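Local coordinates for putative 2OG-Fe(II) oxygenase family protein (Caulobacter crescentus CB15, PDB 3OOX) that probably acts as an iron(II)-dependent oxygenase using 2-oxoglutarate and dioxygen, possibly forming ethylene and oxidising L-arginine, at residues A[132-137]-A[169-174]; A[162-167]-A[267-272]; A[195-200]-A[229-234]; A[271-276]-A[297-302]. One frame throughout, in Å; residues are numbered along the deposited sequence. Where two conformers were deposited one is given.

The four contacts illustrate how a double-stranded beta-helix oxygenase is assembled around one long strand, 262-269, and the chain that follows it. Contact 1 lays helix 127-152 over strand 170-176, the neighbour of 262-269 on one flank; contact 3 pairs strands 197-201 and 227-231 on the other. Contact 2 fastens the end of 262-269, its centre about 13 Å from that of contact 1 and 11 Å from that of contact 3. Contact 4 shares Phe271 and Ala272 with contact 2, at about 9 Å between centres, and binds the last helix. Contact 3 reaches Asp193, probably an iron ligand by analogy with relatives; the centres of contacts 1 and 4 lie about 20 Å apart.

Contact 1 (A[132-137]-A[169-174]); sequences SWLYNS and SVLRLL
The phenol OH of Tyr135 donates a hydrogen bond to the backbone carbonyl O of Ser169, 2.8 Å away, and so ties a helix to the residue just before a sheet strand. The donor stands well above the carbonyl plane, 53° out of it, and meets the oxygen at the side of the C=O bond. Around the ring, Ser169 O lies at the edge, near the ring plane, with Tyr135 CE2 only 3.3 Å from it. The CB of Ser169 also approaches the phenol oxygen. Its own hydroxyl serves another purpose, being hydrogen-bonded to the backbone N of His270.

The rest of the contact is apolar. Tyr135 and Leu171 slide past each other in opposite directions: the tyrosine reaches toward the strand while the leucine reaches back to the helix. Tyr135 CD2 lies 3.8 Å from Leu171 CB, and Leu171 CD2 settles 3.7 Å from the backbone N of Tyr135. In the leucine, CG stands anti to the backbone N (chi1 179°). The same methyl, CD2, is 4.1 Å from Leu134 CB, and so rests against the backbone of Tyr135 and the CB of the residue before it.

Helix 127-152 covers this part of the main sheet; the axes of the short segments 132-137 and 170-174 approach to 8.8 Å. Beyond the pair, the Tyr135 ring meets Phe267 of strand 262-269 edge-to-face, and Leu134 packs on Ala51 of helix 45-59. Strand 170-176 itself runs between strands 97-101 and 262-269.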
loop_
_atom_site.group_PDB
_atom_site.type_symbol
_atom_site.label_atom_id
_atom_site.label_comp_id
_atom_site.label_asym_id
_atom_site.label_seq_id
_atom_site.Cartn_x
_atom_site.Cartn_y
_atom_site.Cartn_z
ATOM N N SER A 132 -13.988 4.154 6.048
ATOM C CA SER A 132 -13.303 5.436 6.288
ATOM C C SER A 132 -12.443 5.351 7.541
ATOM O O SER A 132 -11.338 5.877 7.569
ATOM C CB SER A 132 -14.293 6.615 6.385
ATOM O OG SER A 132 -14.953 6.876 5.168
ATOM N N TRP A 133 -12.935 4.675 8.589
ATOM C CA TRP A 133 -12.136 4.479 9.802
ATOM C C TRP A 133 -10.813 3.777 9.458
ATOM O O TRP A 133 -9.750 4.144 9.951
ATOM C CB TRP A 133 -12.881 3.687 10.872
ATOM C CG TRP A 133 -12.027 3.417 12.090
ATOM C CD1 TRP A 133 -11.930 4.218 13.221
ATOM C CD2 TRP A 133 -11.109 2.325 12.305
ATOM N NE1 TRP A 133 -11.038 3.672 14.111
ATOM C CE2 TRP A 133 -10.502 2.529 13.577
ATOM C CE3 TRP A 133 -10.731 1.203 11.554
ATOM C CZ2 TRP A 133 -9.560 1.644 14.105
ATOM C CZ3 TRP A 133 -9.781 0.334 12.084
ATOM C CH2 TRP A 133 -9.209 0.562 13.348
ATOM N N LEU A 134 -10.892 2.766 8.597
ATOM C CA LEU A 134 -9.698 1.999 8.265
ATOM C C LEU A 134 -8.687 2.831 7.473
ATOM O O LEU A 134 -7.468 2.753 7.721
ATOM C CB LEU A 134 -10.070 0.702 7.528
ATOM C CG LEU A 134 -8.904 -0.268 7.230
ATOM C CD1 LEU A 134 -8.192 -0.756 8.470
ATOM C CD2 LEU A 134 -9.372 -1.479 6.394
ATOM N N TYR A 135 -9.194 3.629 6.537
ATOM C CA TYR A 135 -8.381 4.573 5.748
ATOM C C TYR A 135 -7.562 5.472 6.696
ATOM O O TYR A 135 -6.339 5.557 6.618
ATOM C CB TYR A 135 -9.281 5.421 4.836
ATOM C CG TYR A 135 -8.568 6.418 3.937
ATOM C CD1 TYR A 135 -7.955 7.552 4.466
ATOM C CD2 TYR A 135 -8.450 6.202 2.569
ATOM C CE1 TYR A 135 -7.311 8.448 3.684
ATOM C CE2 TYR A 135 -7.773 7.119 1.736
ATOM C CZ TYR A 135 -7.193 8.247 2.322
ATOM O OH TYR A 135 -6.497 9.125 1.544
ATOM N N ASN A 136 -8.279 6.090 7.622
ATOM C CA ASN A 136 -7.618 7.045 8.510
ATOM C C ASN A 136 -6.735 6.363 9.545
ATOM O O ASN A 136 -5.686 6.905 9.930
ATOM C CB ASN A 136 -8.683 7.943 9.163
ATOM C CG ASN A 136 -9.332 8.896 8.158
ATOM O OD1 ASN A 136 -10.570 8.904 8.015
ATOM N ND2 ASN A 136 -8.519 9.655 7.438
ATOM N N SER A 137 -7.114 5.169 9.987
ATOM C CA SER A 137 -6.291 4.401 10.896
ATOM C C SER A 137 -4.958 3.975 10.278
ATOM O O SER A 137 -3.912 4.053 10.908
ATOM C CB SER A 137 -7.064 3.171 11.343
ATOM O OG SER A 137 -6.269 2.387 12.179
ATOM N N SER A 169 -3.673 9.511 -0.922
ATOM C CA SER A 169 -3.597 8.121 -0.515
ATOM C C SER A 169 -4.852 7.357 -0.858
ATOM O O SER A 169 -5.957 7.920 -0.913
ATOM C CB SER A 169 -3.269 8.018 0.985
ATOM O OG SER A 169 -2.029 8.680 1.248
ATOM N N VAL A 170 -4.682 6.058 -1.071
ATOM C CA VAL A 170 -5.796 5.205 -1.520
ATOM C C VAL A 170 -5.838 3.960 -0.659
ATOM O O VAL A 170 -4.839 3.268 -0.512
ATOM C CB VAL A 170 -5.655 4.846 -2.979
ATOM C CG1 VAL A 170 -6.726 3.812 -3.392
ATOM C CG2 VAL A 170 -5.769 6.081 -3.889
ATOM N N LEU A 171 -7.033 3.676 -0.125
ATOM C CA LEU A 171 -7.343 2.389 0.494
ATOM C C LEU A 171 -7.991 1.535 -0.571
ATOM O O LEU A 171 -9.011 1.928 -1.165
ATOM C CB LEU A 171 -8.312 2.533 1.658
ATOM C CG LEU A 171 -8.735 1.256 2.366
ATOM C CD1 LEU A 171 -7.512 0.512 2.943
ATOM C CD2 LEU A 171 -9.752 1.562 3.492
ATOM N N ARG A 172 -7.366 0.387 -0.884
ATOM C CA ARG A 172 -7.882 -0.534 -1.867
ATOM C C ARG A 172 -8.476 -1.717 -1.111
ATOM O O ARG A 172 -7.856 -2.281 -0.220
ATOM C CB ARG A 172 -6.740 -1.054 -2.735
ATOM C CG ARG A 172 -7.125 -2.223 -3.691
ATOM C CD ARG A 172 -5.907 -2.673 -4.490
ATOM N NE ARG A 172 -5.538 -1.703 -5.506
ATOM C CZ ARG A 172 -4.414 -1.759 -6.211
ATOM N NH1 ARG A 172 -3.535 -2.741 -6.012
ATOM N NH2 ARG A 172 -4.181 -0.821 -7.100
ATOM N N LEU A 173 -9.682 -2.095 -1.516
ATOM C CA LEU A 173 -10.320 -3.335 -1.072
ATOM C C LEU A 173 -10.283 -4.281 -2.282
ATOM O O LEU A 173 -10.722 -3.926 -3.375
ATOM C CB LEU A 173 -11.761 -3.074 -0.630
ATOM C CG LEU A 173 -11.991 -1.846 0.256
ATOM C CD1 LEU A 173 -13.514 -1.665 0.507
ATOM C CD2 LEU A 173 -11.217 -1.933 1.582
ATOM N N LEU A 174 -9.721 -5.475 -2.095
ATOM C CA LEU A 174 -9.456 -6.414 -3.187
ATOM C C LEU A 174 -10.037 -7.777 -2.823
ATOM O O LEU A 174 -9.831 -8.254 -1.712
ATOM C CB LEU A 174 -7.941 -6.544 -3.407
ATOM C CG LEU A 174 -7.333 -7.470 -4.448
ATOM C CD1 LEU A 174 -7.888 -7.179 -5.825
ATOM C CD2 LEU A 174 -5.787 -7.347 -4.393
#

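Contact 2 (A[162-167]-A[267-272]); sequences PTVQDG and FFLHFA
Two first torsions bring Thr163 and Phe271 together: OG1 of the threonine sits between its backbone N and carbonyl carbon (chi1 80°), and CG of the phenylalanine lies anti to its carbonyl carbon (chi1 -71°). The side chains then lie side by side, pointing the same way, and Thr163 OG1 comes within 3.4 Å of Phe271 CE1. This approach is oblique to the ring, and the polar bond of the hydroxyl is made to the backbone O of Phe160.

Val164 fills the next position. Its CG1 rests 3.7 Å from Leu269 CD2, the two side chains crossing at about a right angle, and also approaches Phe271 CD1 at 3.9 Å. One isopropyl branch therefore spans two side chains of the opposing segment.

The backbones are joined by a bond from Ala272 N to Thr163 O, 2.8 Å long. The CB of Ala272 meanwhile touches Gln165 O at 3.3 Å. Further along, Gly167 CA approaches His270 O at 3.4 Å in a CA-H...O contact and Phe271 O at a longer distance, so that the chains run very close where the residue has no side chain. Gly167 is positioned by a type II beta turn beginning at Val164, closed by a 3.0 Å bond from Gly167 N to Val164 O.

A type II turn after the short helix 161-164 thus packs on the chain leaving strand 262-269, a central strand of the major sheet in the double-stranded beta-helix fold of the 2-oxoglutarate oxygenases.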
loop_
_atom_site.group_PDB
_atom_site.type_symbol
_atom_site.label_atom_id
_atom_site.label_comp_id
_atom_site.label_asym_id
_atom_site.label_seq_id
_atom_site.Cartn_x
_atom_site.Cartn_y
_atom_site.Cartn_z
ATOM N N PRO A 162 4.429 17.409 7.236
ATOM C CA PRO A 162 3.821 18.238 6.210
ATOM C C PRO A 162 3.788 17.564 4.855
ATOM O O PRO A 162 2.934 17.896 4.048
ATOM C CB PRO A 162 4.715 19.492 6.182
ATOM C CG PRO A 162 5.983 19.066 6.801
ATOM C CD PRO A 162 5.691 17.988 7.744
ATOM N N THR A 163 4.708 16.630 4.621
ATOM C CA THR A 163 4.855 16.007 3.303
ATOM C C THR A 163 3.708 15.082 2.973
ATOM O O THR A 163 3.463 14.877 1.789
ATOM C CB THR A 163 6.171 15.218 3.159
ATOM O OG1 THR A 163 6.054 13.943 3.785
ATOM C CG2 THR A 163 7.366 15.979 3.817
ATOM N N VAL A 164 3.000 14.575 3.974
ATOM C CA VAL A 164 1.926 13.611 3.743
ATOM C C VAL A 164 0.565 14.163 4.116
ATOM O O VAL A 164 -0.447 13.499 3.976
ATOM C CB VAL A 164 2.167 12.275 4.477
ATOM C CG1 VAL A 164 3.431 11.605 3.923
ATOM C CG2 VAL A 164 2.224 12.451 6.013
ATOM N N GLN A 165 0.526 15.407 4.574
ATOM C CA GLN A 165 -0.750 16.023 4.894
ATOM C C GLN A 165 -1.627 16.132 3.638
ATOM O O GLN A 165 -1.173 16.626 2.594
ATOM C CB GLN A 165 -0.508 17.418 5.471
ATOM C CG GLN A 165 -1.762 18.183 5.868
ATOM C CD GLN A 165 -1.483 19.472 6.619
ATOM O OE1 GLN A 165 -0.924 19.456 7.690
ATOM N NE2 GLN A 165 -1.870 20.578 6.050
ATOM N N ASP A 166 -2.878 15.709 3.767
ATOM C CA ASP A 166 -3.799 15.658 2.638
ATOM C C ASP A 166 -3.234 14.885 1.444
ATOM O O ASP A 166 -3.653 15.122 0.309
ATOM C CB ASP A 166 -4.284 17.064 2.219
ATOM C CG ASP A 166 -5.127 17.751 3.309
ATOM O OD1 ASP A 166 -5.677 17.019 4.121
ATOM O OD2 ASP A 166 -5.173 18.991 3.333
ATOM N N GLY A 167 -2.394 13.901 1.736
ATOM C CA GLY A 167 -1.793 13.086 0.688
ATOM C C GLY A 167 -2.833 12.324 -0.121
ATOM O O GLY A 167 -3.881 11.966 0.399
ATOM N N PHE A 267 -3.198 -0.169 1.985
ATOM C CA PHE A 267 -3.298 1.281 2.020
ATOM C C PHE A 267 -2.048 1.840 1.368
ATOM O O PHE A 267 -0.930 1.620 1.880
ATOM C CB PHE A 267 -3.433 1.772 3.457
ATOM C CG PHE A 267 -3.572 3.266 3.563
ATOM C CD1 PHE A 267 -4.794 3.875 3.333
ATOM C CD2 PHE A 267 -2.485 4.057 3.823
ATOM C CE1 PHE A 267 -4.955 5.216 3.374
ATOM C CE2 PHE A 267 -2.653 5.440 3.866
ATOM C CZ PHE A 267 -3.914 5.996 3.682
ATOM N N PHE A 268 -2.237 2.558 0.267
ATOM C CA PHE A 268 -1.165 3.188 -0.505
ATOM C C PHE A 268 -1.038 4.644 -0.063
ATOM O O PHE A 268 -1.802 5.534 -0.526
ATOM C CB PHE A 268 -1.469 3.073 -1.997
ATOM C CG PHE A 268 -1.586 1.659 -2.483
ATOM C CD1 PHE A 268 -0.457 0.948 -2.853
ATOM C CD2 PHE A 268 -2.817 1.028 -2.570
ATOM C CE1 PHE A 268 -0.565 -0.341 -3.337
ATOM C CE2 PHE A 268 -2.908 -0.295 -2.999
ATOM C CZ PHE A 268 -1.767 -0.974 -3.363
ATOM N N LEU A 269 -0.043 4.878 0.812
ATOM C CA LEU A 269 0.184 6.188 1.368
ATOM C C LEU A 269 1.020 6.997 0.403
ATOM O O LEU A 269 2.069 6.533 -0.069
ATOM C CB LEU A 269 0.870 6.093 2.731
ATOM C CG LEU A 269 0.836 7.309 3.648
ATOM C CD1 LEU A 269 1.007 6.854 5.128
ATOM C CD2 LEU A 269 1.882 8.354 3.254
ATOM N N HIS A 270 0.519 8.189 0.054
ATOM C CA HIS A 270 1.150 9.103 -0.893
ATOM C C HIS A 270 1.467 10.429 -0.219
ATOM O O HIS A 270 0.800 10.840 0.744
ATOM C CB HIS A 270 0.174 9.478 -2.004
ATOM C CG HIS A 270 -0.063 8.420 -3.040
ATOM N ND1 HIS A 270 -0.615 7.172 -2.788
ATOM C CD2 HIS A 270 0.131 8.471 -4.383
ATOM C CE1 HIS A 270 -0.763 6.525 -3.937
ATOM N NE2 HIS A 270 -0.308 7.280 -4.910
ATOM N N PHE A 271 2.488 11.103 -0.756
ATOM C CA PHE A 271 2.761 12.468 -0.377
ATOM C C PHE A 271 1.578 13.384 -0.850
ATOM O O PHE A 271 0.804 13.081 -1.748
ATOM C CB PHE A 271 4.033 12.985 -1.062
ATOM C CG PHE A 271 5.311 12.397 -0.556
ATOM C CD1 PHE A 271 5.611 12.386 0.787
ATOM C CD2 PHE A 271 6.284 11.931 -1.441
ATOM C CE1 PHE A 271 6.796 11.858 1.260
ATOM C CE2 PHE A 271 7.507 11.457 -0.963
ATOM C CZ PHE A 271 7.749 11.386 0.391
ATOM N N ALA A 272 1.501 14.560 -0.234
ATOM C CA ALA A 272 0.726 15.671 -0.747
ATOM C C ALA A 272 1.079 15.977 -2.208
ATOM O O ALA A 272 2.250 15.999 -2.594
ATOM C CB ALA A 272 1.002 16.903 0.120
#

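Contact 3 (A[195-200]-A[229-234]); sequences NTITLL and INIGDM
Backbone bonding between Thr198 and Asn230 anchors this antiparallel contact. They are a hydrogen-bonded pair: Thr198 N donates to Asn230 O at 2.9 Å and Asn230 N to Thr198 O at 3.0 Å. The flanking pairs, Ile197 with Ile231 and Leu199 with Ile229, are non-hydrogen-bonded, yet each acceptor carbonyl takes a second, weaker contact: Ile197 CA-H points to Asn230 O, and Ile229 CA-H to Thr198 O.

Past the strand pairing, the backbone bonds continue differently. Gly232 N reaches Thr196 O at 2.9 Å from 52° above its carbonyl plane, and Met234 N, of the selenomethionine residue, reaches Asn195 O at 3.0 Å. Gly232 holds the N-cap position of helix 233-238, so Asn195 O receives an amide from that helix's first turn.

Apolar contacts lie on the face carrying Ile197, Leu199, Ile229 and Ile231. Ile229 CG2 approaches Ile197 CB at 4.1 Å, while Leu199 and Ile229 lie side by side; helix 127-152 covers this face through Val145.

Thr198 and Asn230 occupy the other face. Asn230 OD1 sits 3.3 Å from Thr198 CB, the two side chains pointing the same way. From the loop before the strand, Asn195 ND2 donates to Thr198 OG1 at 2.9 Å and also bonds Leu269 O. Thr198 OG1 and Asn230 ND2 both also bond to OD2 of Asp193, and that carboxylate oxygen is gripped from both strands.

Thr196 and Ile197 face Leu269 as a classic beta bulge. The whole belongs to the double-stranded beta-helix core expected of 2-oxoglutarate oxygenases, and Asp193 lies in an HGD sequence like the His-X-Asp motif that binds iron in relatives.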
loop_
_atom_site.group_PDB
_atom_site.type_symbol
_atom_site.label_atom_id
_atom_site.label_comp_id
_atom_site.label_asym_id
_atom_site.label_seq_id
_atom_site.Cartn_x
_atom_site.Cartn_y
_atom_site.Cartn_z
ATOM N N ASN A 195 4.181 4.895 -4.810
ATOM C CA ASN A 195 3.787 5.857 -3.793
ATOM C C ASN A 195 4.872 6.024 -2.731
ATOM O O ASN A 195 6.050 5.819 -3.008
ATOM C CB ASN A 195 2.402 5.467 -3.238
ATOM C CG ASN A 195 2.329 4.011 -2.778
ATOM O OD1 ASN A 195 2.348 3.093 -3.623
ATOM N ND2 ASN A 195 2.214 3.783 -1.446
ATOM N N THR A 196 4.511 6.428 -1.528
ATOM C CA THR A 196 5.496 6.706 -0.477
ATOM C C THR A 196 5.810 5.453 0.345
ATOM O O THR A 196 6.930 4.936 0.294
ATOM C CB THR A 196 5.015 7.877 0.386
ATOM O OG1 THR A 196 4.824 9.021 -0.473
ATOM C CG2 THR A 196 5.996 8.183 1.574
ATOM N N ILE A 197 4.820 4.966 1.078
ATOM C CA ILE A 197 4.866 3.625 1.652
ATOM C C ILE A 197 3.501 2.969 1.502
ATOM O O ILE A 197 2.484 3.653 1.419
ATOM C CB ILE A 197 5.265 3.585 3.146
ATOM C CG1 ILE A 197 4.362 4.496 3.995
ATOM C CG2 ILE A 197 6.750 3.997 3.300
ATOM C CD1 ILE A 197 4.601 4.338 5.539
ATOM N N THR A 198 3.479 1.629 1.487
ATOM C CA THR A 198 2.232 0.862 1.438
ATOM C C THR A 198 2.159 -0.028 2.691
ATOM O O THR A 198 3.170 -0.649 3.132
ATOM C CB THR A 198 2.194 0.005 0.155
ATOM O OG1 THR A 198 2.293 0.904 -0.945
ATOM C CG2 THR A 198 0.910 -0.817 0.032
ATOM N N LEU A 199 0.971 -0.057 3.324
ATOM C CA LEU A 199 0.727 -0.779 4.551
ATOM C C LEU A 199 -0.298 -1.888 4.327
ATOM O O LEU A 199 -1.423 -1.604 3.912
ATOM C CB LEU A 199 0.245 0.178 5.648
ATOM C CG LEU A 199 1.252 1.236 6.064
ATOM C CD1 LEU A 199 0.941 2.557 5.372
ATOM C CD2 LEU A 199 1.313 1.393 7.600
ATOM N N LEU A 200 0.089 -3.134 4.610
ATOM C CA LEU A 200 -0.745 -4.306 4.320
ATOM C C LEU A 200 -1.032 -5.137 5.550
ATOM O O LEU A 200 -0.143 -5.784 6.107
ATOM C CB LEU A 200 -0.035 -5.200 3.301
ATOM C CG LEU A 200 -0.772 -6.442 2.834
ATOM C CD1 LEU A 200 -2.016 -6.125 2.033
ATOM C CD2 LEU A 200 0.205 -7.317 2.048
ATOM N N ILE A 229 4.960 -3.603 5.523
ATOM C CA ILE A 229 5.103 -2.257 4.992
ATOM C C ILE A 229 6.218 -2.228 3.966
ATOM O O ILE A 229 7.263 -2.826 4.186
ATOM C CB ILE A 229 5.420 -1.260 6.099
ATOM C CG1 ILE A 229 4.356 -1.370 7.206
ATOM C CG2 ILE A 229 5.474 0.191 5.517
ATOM C CD1 ILE A 229 4.829 -0.974 8.572
ATOM N N ASN A 230 5.993 -1.546 2.850
ATOM C CA ASN A 230 7.059 -1.385 1.817
ATOM C C ASN A 230 7.237 0.047 1.365
ATOM O O ASN A 230 6.283 0.850 1.336
ATOM C CB ASN A 230 6.864 -2.307 0.596
ATOM C CG ASN A 230 5.603 -2.025 -0.180
ATOM O OD1 ASN A 230 4.504 -2.311 0.304
ATOM N ND2 ASN A 230 5.740 -1.457 -1.399
ATOM N N ILE A 231 8.481 0.343 0.998
ATOM C CA ILE A 231 8.883 1.610 0.415
ATOM C C ILE A 231 8.346 1.686 -1.022
ATOM O O ILE A 231 8.436 0.695 -1.758
ATOM C CB ILE A 231 10.429 1.696 0.340
ATOM C CG1 ILE A 231 11.041 1.472 1.740
ATOM C CG2 ILE A 231 10.895 3.029 -0.344
ATOM C CD1 ILE A 231 10.675 2.526 2.775
ATOM N N GLY A 232 7.824 2.850 -1.438
ATOM C CA GLY A 232 7.409 3.070 -2.810
ATOM C C GLY A 232 8.340 4.031 -3.526
ATOM O O GLY A 232 9.223 4.663 -2.900
ATOM N N ASP A 233 8.099 4.203 -4.819
ATOM C CA ASP A 233 9.025 4.928 -5.646
ATOM C C ASP A 233 9.184 6.395 -5.208
ATOM O O ASP A 233 10.281 6.935 -5.411
ATOM C CB ASP A 233 8.575 4.925 -7.104
ATOM C CG ASP A 233 8.690 3.568 -7.762
ATOM O OD1 ASP A 233 9.309 2.635 -7.193
ATOM O OD2 ASP A 233 8.144 3.441 -8.869
HETATM N N MSE A 234 8.147 7.047 -4.685
HETATM C CA MSE A 234 8.283 8.453 -4.265
HETATM C C MSE A 234 9.333 8.585 -3.173
HETATM O O MSE A 234 10.153 9.515 -3.194
HETATM C CB MSE A 234 6.951 9.023 -3.753
HETATM C CG MSE A 234 5.930 9.316 -4.808
HETATM SE SE MSE A 234 4.200 9.797 -4.036
HETATM C CE MSE A 234 3.210 10.105 -5.649
#

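Contact 4 (A[271-276]-A[297-302]); sequences FASDYE and TADEFL
Asp299, in the first turn of the last helix, meets loop 271-276 directly at CB and through a water at OD1. CB rests 3.4 Å from the backbone O of Ser273 and 3.8 Å from Ser273 CB. CG is anti to the backbone N (chi1 -165°). Of the oxygens it carries, OD1 accepts a bond from a water at 2.7 Å that also touches Ser273 OG, making a bridge between the two side chains, and OD2 is hydrogen-bonded to Gln303 within the helix. The serine hydroxyl has a further partner, NE2 of His114.

The backbone supplies the direct ties. Asp299 N donates to Ser273 O over 3.0 Å, in the carbonyl plane and on a lone pair, while Ala298 N donates to Tyr275 O over 2.8 Å, nearly along the C=O axis. Thr297 CA-H closes on that second oxygen too. Ala298 CB nestles against the loop, 3.3 Å from Ala272 O and 3.7 Å from Phe271 CB, at the edge of the Phe271 ring; Tyr275 CD2 lies over a face of that ring, offset toward the rim.

Thr297 is the N-cap. Its OG1 accepts from Glu300 N at 3.0 Å, and the two residues form a capping box, whose return bond, Thr297 N to Glu300 OE1, holds for one of two deposited conformers of Glu300.

Three successive amides at the helix start, those of Ala298, Asp299 and Glu300, thus find acceptors in loop carbonyls or the cap. A carboxylate placed in this first turn would be expected to interact favourably with the positive end of the helix dipole, and the water bridge carries that polar link on to the loop.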
loop_
_atom_site.group_PDB
_atom_site.type_symbol
_atom_site.label_atom_id
_atom_site.label_comp_id
_atom_site.label_asym_id
_atom_site.label_seq_id
_atom_site.Cartn_x
_atom_site.Cartn_y
_atom_site.Cartn_z
ATOM N N PHE A 271 2.488 11.103 -0.756
ATOM C CA PHE A 271 2.761 12.468 -0.377
ATOM C C PHE A 271 1.578 13.384 -0.850
ATOM O O PHE A 271 0.804 13.081 -1.748
ATOM C CB PHE A 271 4.033 12.985 -1.062
ATOM C CG PHE A 271 5.311 12.397 -0.556
ATOM C CD1 PHE A 271 5.611 12.386 0.787
ATOM C CD2 PHE A 271 6.284 11.931 -1.441
ATOM C CE1 PHE A 271 6.796 11.858 1.260
ATOM C CE2 PHE A 271 7.507 11.457 -0.963
ATOM C CZ PHE A 271 7.749 11.386 0.391
ATOM N N ALA A 272 1.501 14.560 -0.234
ATOM C CA ALA A 272 0.726 15.671 -0.747
ATOM C C ALA A 272 1.079 15.977 -2.208
ATOM O O ALA A 272 2.250 15.999 -2.594
ATOM C CB ALA A 272 1.002 16.903 0.120
ATOM N N SER A 273 0.054 16.221 -3.002
ATOM C CA SER A 273 0.193 16.456 -4.442
ATOM C C SER A 273 1.178 17.563 -4.799
ATOM O O SER A 273 1.952 17.439 -5.737
ATOM C CB SER A 273 -1.151 16.817 -5.039
ATOM O OG SER A 273 -2.007 15.721 -4.964
ATOM N N ASP A 274 1.149 18.632 -4.008
ATOM C CA ASP A 274 2.035 19.762 -4.190
ATOM C C ASP A 274 3.385 19.713 -3.468
ATOM O O ASP A 274 4.138 20.712 -3.473
ATOM C CB ASP A 274 1.280 21.078 -3.863
ATOM C CG ASP A 274 0.735 21.149 -2.431
ATOM O OD1 ASP A 274 0.973 20.197 -1.662
ATOM O OD2 ASP A 274 0.124 22.210 -2.062
ATOM N N TYR A 275 3.714 18.574 -2.855
ATOM C CA TYR A 275 4.989 18.403 -2.172
ATOM C C TYR A 275 6.089 18.258 -3.225
ATOM O O TYR A 275 6.017 17.382 -4.095
ATOM C CB TYR A 275 4.983 17.174 -1.285
ATOM C CG TYR A 275 6.320 16.896 -0.649
ATOM C CD1 TYR A 275 6.883 17.793 0.226
ATOM C CD2 TYR A 275 7.006 15.706 -0.886
ATOM C CE1 TYR A 275 8.089 17.553 0.821
ATOM C CE2 TYR A 275 8.201 15.445 -0.284
ATOM C CZ TYR A 275 8.748 16.363 0.576
ATOM O OH TYR A 275 9.969 16.102 1.184
ATOM N N GLU A 276 7.094 19.136 -3.162
ATOM C CA GLU A 276 8.235 19.044 -4.051
ATOM C C GLU A 276 9.209 18.015 -3.474
ATOM O O GLU A 276 9.734 18.140 -2.337
ATOM C CB GLU A 276 8.946 20.394 -4.216
ATOM C CG GLU A 276 10.200 20.254 -5.065
ATOM C CD GLU A 276 10.954 21.575 -5.279
ATOM O OE1 GLU A 276 11.655 21.994 -4.350
ATOM O OE2 GLU A 276 10.846 22.151 -6.361
ATOM N N THR A 297 7.164 17.603 -8.303
ATOM C CA THR A 297 6.120 17.488 -7.289
ATOM C C THR A 297 5.647 16.038 -7.233
ATOM O O THR A 297 5.755 15.307 -8.215
ATOM C CB THR A 297 4.895 18.359 -7.529
ATOM O OG1 THR A 297 4.223 17.972 -8.739
ATOM C CG2 THR A 297 5.271 19.861 -7.638
ATOM N N ALA A 298 5.073 15.638 -6.107
ATOM C CA ALA A 298 4.546 14.278 -5.996
ATOM C C ALA A 298 3.500 14.018 -7.075
ATOM O O ALA A 298 3.466 12.932 -7.701
ATOM C CB ALA A 298 3.923 14.065 -4.607
ATOM N N ASP A 299 2.642 15.006 -7.372
ATOM C CA ASP A 299 1.619 14.759 -8.371
ATOM C C ASP A 299 2.215 14.646 -9.776
ATOM O O ASP A 299 1.737 13.826 -10.581
ATOM C CB ASP A 299 0.487 15.785 -8.357
ATOM C CG ASP A 299 -0.699 15.304 -9.147
ATOM O OD1 ASP A 299 -1.264 14.247 -8.748
ATOM O OD2 ASP A 299 -1.001 15.941 -10.184
ATOM N N GLU A 300 3.216 15.451 -10.095
ATOM C CA GLU A 300 3.928 15.363 -11.375
ATOM C C GLU A 300 4.539 13.964 -11.539
ATOM O O GLU A 300 4.507 13.370 -12.613
ATOM C CB GLU A 300 5.040 16.447 -11.464
ATOM C CG GLU A 300 4.541 17.905 -11.740
ATOM C CD GLU A 300 5.537 19.065 -11.396
ATOM O OE1 GLU A 300 6.722 18.873 -11.002
ATOM O OE2 GLU A 300 5.104 20.238 -11.559
ATOM N N PHE A 301 5.145 13.492 -10.462
ATOM C CA PHE A 301 5.800 12.164 -10.438
ATOM C C PHE A 301 4.763 11.058 -10.596
ATOM O O PHE A 301 4.979 10.115 -11.358
ATOM C CB PHE A 301 6.560 11.998 -9.141
ATOM C CG PHE A 301 7.319 10.698 -9.029
ATOM C CD1 PHE A 301 8.521 10.538 -9.639
ATOM C CD2 PHE A 301 6.799 9.639 -8.300
ATOM C CE1 PHE A 301 9.232 9.363 -9.518
ATOM C CE2 PHE A 301 7.502 8.450 -8.172
ATOM C CZ PHE A 301 8.720 8.322 -8.789
ATOM N N LEU A 302 3.631 11.212 -9.900
ATOM C CA LEU A 302 2.524 10.278 -10.021
ATOM C C LEU A 302 2.073 10.197 -11.449
ATOM O O LEU A 302 1.937 9.092 -12.003
ATOM C CB LEU A 302 1.359 10.705 -9.121
ATOM C CG LEU A 302 0.187 9.743 -9.009
ATOM C CD1 LEU A 302 0.637 8.336 -8.609
ATOM C CD2 LEU A 302 -0.802 10.315 -8.019
HETATM O O HOH W 1 -1.046 13.421 -6.176
#